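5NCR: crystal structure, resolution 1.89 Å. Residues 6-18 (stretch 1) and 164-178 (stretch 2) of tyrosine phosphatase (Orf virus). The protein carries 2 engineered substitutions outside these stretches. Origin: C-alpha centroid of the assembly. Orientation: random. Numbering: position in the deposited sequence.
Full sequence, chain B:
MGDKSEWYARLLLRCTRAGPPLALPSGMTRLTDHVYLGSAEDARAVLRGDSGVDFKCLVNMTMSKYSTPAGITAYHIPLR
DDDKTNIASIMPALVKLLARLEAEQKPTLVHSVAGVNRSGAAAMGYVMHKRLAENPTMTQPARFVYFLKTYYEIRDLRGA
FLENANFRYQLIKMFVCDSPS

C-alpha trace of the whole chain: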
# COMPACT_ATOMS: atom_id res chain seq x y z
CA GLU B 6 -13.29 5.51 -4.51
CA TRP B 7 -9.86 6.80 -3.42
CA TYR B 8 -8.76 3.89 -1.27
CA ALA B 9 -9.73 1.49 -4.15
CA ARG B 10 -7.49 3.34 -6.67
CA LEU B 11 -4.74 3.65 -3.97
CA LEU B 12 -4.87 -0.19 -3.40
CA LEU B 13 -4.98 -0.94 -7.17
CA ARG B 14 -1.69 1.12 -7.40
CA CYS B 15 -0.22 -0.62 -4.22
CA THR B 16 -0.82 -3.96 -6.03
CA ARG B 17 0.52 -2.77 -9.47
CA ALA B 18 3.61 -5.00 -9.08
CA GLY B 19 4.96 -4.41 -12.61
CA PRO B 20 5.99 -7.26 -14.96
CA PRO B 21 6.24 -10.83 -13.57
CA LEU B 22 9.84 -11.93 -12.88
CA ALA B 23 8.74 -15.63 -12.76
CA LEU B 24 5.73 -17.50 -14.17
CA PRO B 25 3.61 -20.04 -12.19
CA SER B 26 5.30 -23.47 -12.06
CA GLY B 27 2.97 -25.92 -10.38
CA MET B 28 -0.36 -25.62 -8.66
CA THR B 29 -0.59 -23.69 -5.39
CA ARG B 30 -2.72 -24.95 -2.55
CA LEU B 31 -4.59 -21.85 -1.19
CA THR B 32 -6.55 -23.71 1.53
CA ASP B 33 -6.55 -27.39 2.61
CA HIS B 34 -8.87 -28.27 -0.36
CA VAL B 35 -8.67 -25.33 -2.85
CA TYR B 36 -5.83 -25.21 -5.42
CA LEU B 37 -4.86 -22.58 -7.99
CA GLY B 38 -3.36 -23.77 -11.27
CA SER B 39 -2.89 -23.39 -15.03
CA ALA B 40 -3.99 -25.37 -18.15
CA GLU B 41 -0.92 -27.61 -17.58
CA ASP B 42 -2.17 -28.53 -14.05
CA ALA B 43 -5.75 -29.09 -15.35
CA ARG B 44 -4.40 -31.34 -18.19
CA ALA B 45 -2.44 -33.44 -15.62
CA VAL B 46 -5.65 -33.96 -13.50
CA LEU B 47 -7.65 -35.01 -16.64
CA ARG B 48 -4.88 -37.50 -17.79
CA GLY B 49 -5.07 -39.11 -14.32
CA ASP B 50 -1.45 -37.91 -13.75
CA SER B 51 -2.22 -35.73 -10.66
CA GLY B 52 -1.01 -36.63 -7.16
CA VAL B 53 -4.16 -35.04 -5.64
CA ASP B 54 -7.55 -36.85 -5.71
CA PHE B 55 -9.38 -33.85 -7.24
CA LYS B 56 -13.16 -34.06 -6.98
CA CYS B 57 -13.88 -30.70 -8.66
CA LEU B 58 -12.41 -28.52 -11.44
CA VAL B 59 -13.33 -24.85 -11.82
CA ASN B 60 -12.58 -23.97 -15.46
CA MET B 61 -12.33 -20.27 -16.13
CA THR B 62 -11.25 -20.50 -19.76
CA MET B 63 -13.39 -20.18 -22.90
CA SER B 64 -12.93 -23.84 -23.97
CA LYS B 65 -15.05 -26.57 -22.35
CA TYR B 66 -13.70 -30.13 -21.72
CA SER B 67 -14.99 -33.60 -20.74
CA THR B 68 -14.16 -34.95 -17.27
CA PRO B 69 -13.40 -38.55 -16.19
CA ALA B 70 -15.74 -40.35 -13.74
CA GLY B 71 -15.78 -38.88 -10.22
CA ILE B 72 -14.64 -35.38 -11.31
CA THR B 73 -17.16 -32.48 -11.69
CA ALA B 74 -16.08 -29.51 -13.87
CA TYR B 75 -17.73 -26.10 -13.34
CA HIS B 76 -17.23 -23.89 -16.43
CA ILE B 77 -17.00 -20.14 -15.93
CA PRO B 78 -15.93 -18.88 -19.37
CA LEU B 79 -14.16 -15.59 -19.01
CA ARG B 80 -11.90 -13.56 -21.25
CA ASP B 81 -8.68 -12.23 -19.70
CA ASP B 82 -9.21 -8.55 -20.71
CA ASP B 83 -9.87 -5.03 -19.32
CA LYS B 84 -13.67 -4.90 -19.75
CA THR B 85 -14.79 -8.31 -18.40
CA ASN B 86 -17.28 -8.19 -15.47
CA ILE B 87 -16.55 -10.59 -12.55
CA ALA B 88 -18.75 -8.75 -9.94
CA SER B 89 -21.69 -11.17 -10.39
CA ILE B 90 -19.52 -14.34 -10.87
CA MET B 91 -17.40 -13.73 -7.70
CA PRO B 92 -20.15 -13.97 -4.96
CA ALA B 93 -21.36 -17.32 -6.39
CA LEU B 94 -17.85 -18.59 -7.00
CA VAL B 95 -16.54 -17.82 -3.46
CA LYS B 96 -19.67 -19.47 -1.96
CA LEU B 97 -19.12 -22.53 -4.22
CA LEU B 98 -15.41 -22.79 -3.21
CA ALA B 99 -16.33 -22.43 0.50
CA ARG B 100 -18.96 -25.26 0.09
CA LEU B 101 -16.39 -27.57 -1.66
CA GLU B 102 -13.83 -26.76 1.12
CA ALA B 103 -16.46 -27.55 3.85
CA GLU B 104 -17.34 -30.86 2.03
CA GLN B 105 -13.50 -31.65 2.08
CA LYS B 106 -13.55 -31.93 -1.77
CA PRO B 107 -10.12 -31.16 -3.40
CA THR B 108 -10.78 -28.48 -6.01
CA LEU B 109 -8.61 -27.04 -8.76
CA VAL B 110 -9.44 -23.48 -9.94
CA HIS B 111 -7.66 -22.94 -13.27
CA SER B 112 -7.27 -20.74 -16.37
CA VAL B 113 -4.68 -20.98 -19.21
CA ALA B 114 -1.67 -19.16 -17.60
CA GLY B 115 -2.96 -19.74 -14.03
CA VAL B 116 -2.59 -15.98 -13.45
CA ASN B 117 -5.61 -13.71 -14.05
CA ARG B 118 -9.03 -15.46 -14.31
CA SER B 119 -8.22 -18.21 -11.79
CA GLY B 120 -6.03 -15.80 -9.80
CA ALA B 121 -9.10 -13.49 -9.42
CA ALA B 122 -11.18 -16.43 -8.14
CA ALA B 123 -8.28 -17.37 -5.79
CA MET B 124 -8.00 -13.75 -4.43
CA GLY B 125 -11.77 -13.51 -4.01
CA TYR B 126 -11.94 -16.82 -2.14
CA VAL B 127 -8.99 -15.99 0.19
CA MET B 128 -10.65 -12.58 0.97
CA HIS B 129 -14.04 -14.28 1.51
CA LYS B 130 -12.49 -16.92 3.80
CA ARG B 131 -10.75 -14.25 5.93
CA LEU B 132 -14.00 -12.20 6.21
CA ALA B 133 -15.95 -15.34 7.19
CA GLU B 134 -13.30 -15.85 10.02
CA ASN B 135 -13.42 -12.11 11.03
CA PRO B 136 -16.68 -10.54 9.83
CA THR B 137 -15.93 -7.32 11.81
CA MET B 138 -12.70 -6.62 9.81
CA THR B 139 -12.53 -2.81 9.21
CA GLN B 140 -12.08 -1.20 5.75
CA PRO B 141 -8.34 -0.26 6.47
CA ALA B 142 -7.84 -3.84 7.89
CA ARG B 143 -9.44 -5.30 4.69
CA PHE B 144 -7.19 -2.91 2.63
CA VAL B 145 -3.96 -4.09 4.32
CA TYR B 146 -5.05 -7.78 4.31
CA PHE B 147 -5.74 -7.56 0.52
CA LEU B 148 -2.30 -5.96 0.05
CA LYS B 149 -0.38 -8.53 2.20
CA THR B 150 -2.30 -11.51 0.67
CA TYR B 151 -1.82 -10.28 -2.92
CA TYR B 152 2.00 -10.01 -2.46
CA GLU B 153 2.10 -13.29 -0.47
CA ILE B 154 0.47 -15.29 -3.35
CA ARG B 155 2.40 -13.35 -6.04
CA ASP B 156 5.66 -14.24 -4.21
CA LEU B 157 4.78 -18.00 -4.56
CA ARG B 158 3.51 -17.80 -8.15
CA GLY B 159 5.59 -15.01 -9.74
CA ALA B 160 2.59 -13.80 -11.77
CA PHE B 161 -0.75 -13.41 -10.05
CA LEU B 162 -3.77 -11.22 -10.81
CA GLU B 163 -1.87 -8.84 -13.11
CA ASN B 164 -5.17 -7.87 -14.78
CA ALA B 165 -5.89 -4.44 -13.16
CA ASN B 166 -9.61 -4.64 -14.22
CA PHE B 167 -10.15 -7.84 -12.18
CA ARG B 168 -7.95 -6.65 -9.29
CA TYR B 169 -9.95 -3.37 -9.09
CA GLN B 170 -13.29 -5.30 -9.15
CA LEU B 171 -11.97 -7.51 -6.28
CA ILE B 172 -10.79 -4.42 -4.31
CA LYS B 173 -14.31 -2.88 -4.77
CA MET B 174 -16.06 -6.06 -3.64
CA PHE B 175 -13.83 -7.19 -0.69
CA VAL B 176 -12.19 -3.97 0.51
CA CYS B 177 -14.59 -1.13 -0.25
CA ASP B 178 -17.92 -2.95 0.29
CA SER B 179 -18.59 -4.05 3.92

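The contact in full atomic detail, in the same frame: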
# COMPACT_ATOMS: atom_id res chain seq x y z
N GLU B 6 -13.88 5.81 -5.81
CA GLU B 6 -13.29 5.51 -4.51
C GLU B 6 -11.77 5.71 -4.54
O GLU B 6 -11.08 5.15 -5.41
CB GLU B 6 -13.66 4.08 -4.05
CG GLU B 6 -13.09 3.68 -2.68
CD GLU B 6 -13.68 4.31 -1.43
OE1 GLU B 6 -14.79 4.89 -1.50
OE2 GLU B 6 -13.04 4.19 -0.36
N TRP B 7 -11.27 6.49 -3.56
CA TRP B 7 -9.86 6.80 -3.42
C TRP B 7 -9.03 5.68 -2.94
O TRP B 7 -7.92 5.51 -3.46
CB TRP B 7 -9.63 7.97 -2.44
CG TRP B 7 -8.27 8.57 -2.61
CD1 TRP B 7 -7.25 8.59 -1.70
CD2 TRP B 7 -7.75 9.16 -3.81
NE1 TRP B 7 -6.15 9.22 -2.23
CE2 TRP B 7 -6.43 9.58 -3.52
CE3 TRP B 7 -8.29 9.41 -5.08
CZ2 TRP B 7 -5.64 10.19 -4.48
CZ3 TRP B 7 -7.50 10.02 -6.02
CH2 TRP B 7 -6.20 10.43 -5.71
N TYR B 8 -9.47 5.01 -1.86
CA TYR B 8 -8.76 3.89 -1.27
C TYR B 8 -8.68 2.74 -2.29
O TYR B 8 -7.67 2.06 -2.31
CB TYR B 8 -9.43 3.42 0.05
CG TYR B 8 -9.33 4.37 1.22
CD1 TYR B 8 -8.48 5.48 1.18
CD2 TYR B 8 -10.07 4.16 2.38
CE1 TYR B 8 -8.42 6.38 2.25
CE2 TYR B 8 -10.01 5.05 3.46
CZ TYR B 8 -9.18 6.16 3.39
OH TYR B 8 -9.08 7.03 4.45
N ALA B 9 -9.72 2.55 -3.15
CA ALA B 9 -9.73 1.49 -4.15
C ALA B 9 -8.63 1.71 -5.18
O ALA B 9 -7.88 0.79 -5.43
CB ALA B 9 -11.08 1.38 -4.83
N ARG B 10 -8.50 2.95 -5.69
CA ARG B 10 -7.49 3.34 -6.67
C ARG B 10 -6.09 3.29 -6.04
O ARG B 10 -5.13 2.85 -6.69
CB ARG B 10 -7.80 4.74 -7.23
N LEU B 11 -5.98 3.70 -4.76
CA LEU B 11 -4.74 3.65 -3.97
C LEU B 11 -4.27 2.16 -3.90
O LEU B 11 -3.11 1.87 -4.20
CB LEU B 11 -5.04 4.15 -2.55
CG LEU B 11 -4.10 5.11 -1.86
CD1 LEU B 11 -3.72 6.32 -2.75
CD2 LEU B 11 -4.74 5.64 -0.61
N LEU B 12 -5.17 1.25 -3.52
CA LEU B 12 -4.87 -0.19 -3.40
C LEU B 12 -4.54 -0.84 -4.76
O LEU B 12 -3.60 -1.63 -4.84
CB LEU B 12 -5.97 -0.96 -2.66
CG LEU B 12 -5.68 -2.44 -2.31
CD1 LEU B 12 -4.33 -2.61 -1.54
CD2 LEU B 12 -6.83 -3.03 -1.53
N LEU B 13 -5.27 -0.45 -5.83
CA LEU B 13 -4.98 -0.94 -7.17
C LEU B 13 -3.53 -0.57 -7.56
O LEU B 13 -2.84 -1.41 -8.11
CB LEU B 13 -5.97 -0.35 -8.17
CG LEU B 13 -5.87 -0.94 -9.58
CD1 LEU B 13 -6.28 -2.45 -9.60
CD2 LEU B 13 -6.68 -0.14 -10.55
N ARG B 14 -3.06 0.65 -7.20
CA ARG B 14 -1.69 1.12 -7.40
C ARG B 14 -0.73 0.36 -6.51
O ARG B 14 0.32 -0.04 -7.03
CB ARG B 14 -1.58 2.64 -7.17
CG ARG B 14 -0.37 3.22 -7.87
CD ARG B 14 -0.20 4.70 -7.61
NE ARG B 14 1.12 5.17 -8.03
CZ ARG B 14 1.54 6.42 -7.93
NH1 ARG B 14 0.74 7.36 -7.43
NH2 ARG B 14 2.76 6.76 -8.33
N CYS B 15 -1.03 0.19 -5.18
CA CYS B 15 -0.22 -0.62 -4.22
C CYS B 15 0.07 -2.02 -4.78
O CYS B 15 1.14 -2.58 -4.53
CB CYS B 15 -0.93 -0.74 -2.88
SG CYS B 15 -0.81 0.71 -1.82
N THR B 16 -0.91 -2.60 -5.50
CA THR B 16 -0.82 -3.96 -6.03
C THR B 16 -0.40 -4.02 -7.52
O THR B 16 -0.42 -5.12 -8.12
CB THR B 16 -2.12 -4.72 -5.74
OG1 THR B 16 -3.24 -4.01 -6.28
CG2 THR B 16 -2.32 -5.00 -4.26
N ARG B 17 -0.03 -2.87 -8.11
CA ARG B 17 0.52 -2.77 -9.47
C ARG B 17 2.01 -3.13 -9.27
O ARG B 17 2.84 -2.28 -8.93
CB ARG B 17 0.35 -1.35 -10.03
CG ARG B 17 0.72 -1.21 -11.50
CD ARG B 17 0.41 0.17 -12.01
NE ARG B 17 0.64 0.27 -13.45
CZ ARG B 17 1.20 1.32 -14.05
NH1 ARG B 17 1.61 2.37 -13.34
NH2 ARG B 17 1.37 1.32 -15.37
N ALA B 18 2.30 -4.42 -9.36
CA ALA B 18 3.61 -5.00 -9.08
C ALA B 18 4.60 -4.96 -10.26
O ALA B 18 5.77 -5.35 -10.11
CB ALA B 18 3.44 -6.41 -8.56
N ASN B 164 -4.03 -8.55 -14.19
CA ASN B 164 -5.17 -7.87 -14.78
C ASN B 164 -5.74 -6.87 -13.74
O ASN B 164 -6.33 -7.27 -12.73
CB ASN B 164 -6.23 -8.91 -15.18
CG ASN B 164 -7.40 -8.35 -15.93
OD1 ASN B 164 -7.96 -7.33 -15.58
ND2 ASN B 164 -7.81 -9.00 -16.98
N ALA B 165 -5.48 -5.57 -14.00
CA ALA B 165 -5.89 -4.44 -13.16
C ALA B 165 -7.41 -4.32 -13.07
O ALA B 165 -7.91 -3.99 -12.02
CB ALA B 165 -5.29 -3.16 -13.69
N ASN B 166 -8.14 -4.65 -14.16
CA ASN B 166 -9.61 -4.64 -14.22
C ASN B 166 -10.21 -5.58 -13.17
O ASN B 166 -11.08 -5.17 -12.39
CB ASN B 166 -10.09 -4.99 -15.65
CG ASN B 166 -11.53 -5.46 -15.80
OD1 ASN B 166 -11.81 -6.50 -16.42
ND2 ASN B 166 -12.48 -4.71 -15.27
N PHE B 167 -9.71 -6.81 -13.11
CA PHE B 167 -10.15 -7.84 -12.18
C PHE B 167 -9.74 -7.47 -10.77
O PHE B 167 -10.53 -7.64 -9.85
CB PHE B 167 -9.50 -9.21 -12.54
CG PHE B 167 -9.95 -9.89 -13.82
CD1 PHE B 167 -10.96 -9.33 -14.62
CD2 PHE B 167 -9.39 -11.10 -14.22
CE1 PHE B 167 -11.36 -9.95 -15.80
CE2 PHE B 167 -9.80 -11.72 -15.41
CZ PHE B 167 -10.78 -11.15 -16.19
N ARG B 168 -8.48 -7.02 -10.60
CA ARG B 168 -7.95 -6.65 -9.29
C ARG B 168 -8.76 -5.49 -8.71
O ARG B 168 -9.07 -5.52 -7.53
CB ARG B 168 -6.46 -6.31 -9.36
CG ARG B 168 -5.68 -6.62 -8.07
CD ARG B 168 -4.17 -6.59 -8.27
NE ARG B 168 -3.71 -5.28 -8.69
CZ ARG B 168 -3.32 -4.96 -9.91
NH1 ARG B 168 -3.31 -5.87 -10.87
NH2 ARG B 168 -2.92 -3.72 -10.18
N TYR B 169 -9.15 -4.50 -9.54
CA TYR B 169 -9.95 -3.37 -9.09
C TYR B 169 -11.34 -3.87 -8.66
O TYR B 169 -11.81 -3.49 -7.59
CB TYR B 169 -10.07 -2.29 -10.19
CG TYR B 169 -10.94 -1.11 -9.80
CD1 TYR B 169 -10.44 -0.10 -8.98
CD2 TYR B 169 -12.25 -1.01 -10.25
CE1 TYR B 169 -11.23 1.00 -8.63
CE2 TYR B 169 -13.05 0.09 -9.91
CZ TYR B 169 -12.54 1.09 -9.09
OH TYR B 169 -13.31 2.17 -8.75
N GLN B 170 -11.97 -4.74 -9.48
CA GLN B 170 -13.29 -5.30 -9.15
C GLN B 170 -13.27 -6.06 -7.81
O GLN B 170 -14.21 -5.98 -7.04
CB GLN B 170 -13.82 -6.21 -10.26
CG GLN B 170 -14.22 -5.44 -11.51
CD GLN B 170 -14.75 -6.41 -12.55
OE1 GLN B 170 -15.87 -6.89 -12.47
NE2 GLN B 170 -13.97 -6.71 -13.54
N LEU B 171 -12.17 -6.78 -7.53
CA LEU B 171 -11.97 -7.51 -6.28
C LEU B 171 -11.76 -6.54 -5.11
O LEU B 171 -12.33 -6.74 -4.04
CB LEU B 171 -10.78 -8.48 -6.40
CG LEU B 171 -11.00 -9.69 -7.32
CD1 LEU B 171 -9.70 -10.36 -7.63
CD2 LEU B 171 -11.92 -10.70 -6.70
N ILE B 172 -10.99 -5.47 -5.33
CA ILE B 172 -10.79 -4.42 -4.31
C ILE B 172 -12.16 -3.84 -3.96
O ILE B 172 -12.49 -3.78 -2.79
CB ILE B 172 -9.75 -3.36 -4.74
CG1 ILE B 172 -8.34 -3.98 -4.81
CG2 ILE B 172 -9.77 -2.10 -3.81
CD1 ILE B 172 -7.33 -3.24 -5.67
N LYS B 173 -12.96 -3.46 -4.97
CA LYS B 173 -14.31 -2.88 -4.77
C LYS B 173 -15.20 -3.78 -3.93
O LYS B 173 -15.82 -3.35 -2.96
CB LYS B 173 -15.02 -2.59 -6.10
CG LYS B 173 -14.50 -1.40 -6.89
CD LYS B 173 -14.78 -0.03 -6.29
CE LYS B 173 -16.14 0.56 -6.60
NZ LYS B 173 -16.25 1.93 -6.04
N MET B 174 -15.24 -5.06 -4.29
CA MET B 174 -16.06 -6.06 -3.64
C MET B 174 -15.61 -6.42 -2.20
O MET B 174 -16.46 -6.52 -1.33
CB MET B 174 -16.11 -7.30 -4.55
CG MET B 174 -16.86 -8.47 -4.01
SD MET B 174 -17.32 -9.56 -5.39
CE MET B 174 -18.86 -8.72 -5.91
N PHE B 175 -14.31 -6.67 -1.98
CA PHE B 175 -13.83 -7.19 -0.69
C PHE B 175 -13.14 -6.17 0.21
O PHE B 175 -12.93 -6.43 1.41
CB PHE B 175 -12.94 -8.42 -0.88
CG PHE B 175 -13.66 -9.58 -1.54
CD1 PHE B 175 -14.54 -10.38 -0.81
CD2 PHE B 175 -13.44 -9.89 -2.88
CE1 PHE B 175 -15.21 -11.45 -1.42
CE2 PHE B 175 -14.10 -10.97 -3.48
CZ PHE B 175 -14.95 -11.76 -2.74
N VAL B 176 -12.83 -5.00 -0.32
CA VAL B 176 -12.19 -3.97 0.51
C VAL B 176 -13.14 -2.83 0.75
O VAL B 176 -13.38 -2.48 1.89
CB VAL B 176 -10.80 -3.51 -0.00
CG1 VAL B 176 -10.26 -2.30 0.79
CG2 VAL B 176 -9.82 -4.67 -0.01
N CYS B 177 -13.68 -2.26 -0.33
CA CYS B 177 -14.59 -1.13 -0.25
C CYS B 177 -15.94 -1.49 0.36
O CYS B 177 -16.34 -0.85 1.33
CB CYS B 177 -14.76 -0.48 -1.62
SG CYS B 177 -13.22 0.14 -2.33
N ASP B 178 -16.62 -2.50 -0.21
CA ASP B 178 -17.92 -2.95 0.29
C ASP B 178 -17.74 -3.67 1.63
O ASP B 178 -16.73 -4.36 1.82
CB ASP B 178 -18.64 -3.83 -0.74
CG ASP B 178 -18.86 -3.22 -2.13
OD1 ASP B 178 -18.64 -2.00 -2.29
OD2 ASP B 178 -19.26 -3.98 -3.05

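How do two helices so far apart in sequence fit together? Helix 7-15 crosses helix 165-177 at 133° between their N-to-C directions, with the axes 9.5 Å apart at closest approach. Their backbones come nearest at A9 and I172, whose CA atoms are 6.0 Å apart, and at L13 and Y169, at 5.9 Å. One turn apart on the first helix, A9 and L13 each drop into a hollow on the second.

What does the small knob fill? The methyl of A9 sits among Y169, I172, K173 and C177. Its CB lies 3.5 Å from C177 SG and 3.8 Å from Y169 CE1, while A9 CA comes within 3.6 Å of I172 CG2. With a side chain this short, the backbone itself can approach I172.

How does the larger knob fill its hollow? L13 leaves its helix sideways, but its end turns in among A165, R168, Y169 and I172. L13 CD1 reaches 3.3 Å from A165 O and 3.8 Å from Y169 CB. I172 answers as a bump of its own: its CD1 lies 3.5 Å from L13 N, and its CG1 lies 3.7 Å from L12 CD2. That same L12 CD2 meets V176 CG2 at 3.7 Å, extending the buried apolar seam.

What secures the end of helix 7-15? R168 reaches across with its guanidinium, donating from NH2 to L13 O (3.1 Å, nearly straight) and from NE to T16 OG1 (2.8 Å). The T16 hydroxyl in turn donates to L12 O, with OG1 and O 2.8 Å apart, so it serves both sides. L13 CD1 lies over one face of the guanidinium and T16 O over the opposite face; the flat, charged guanidinium at the end of a long side chain thus fits a narrow slot while its nitrogens find acceptors.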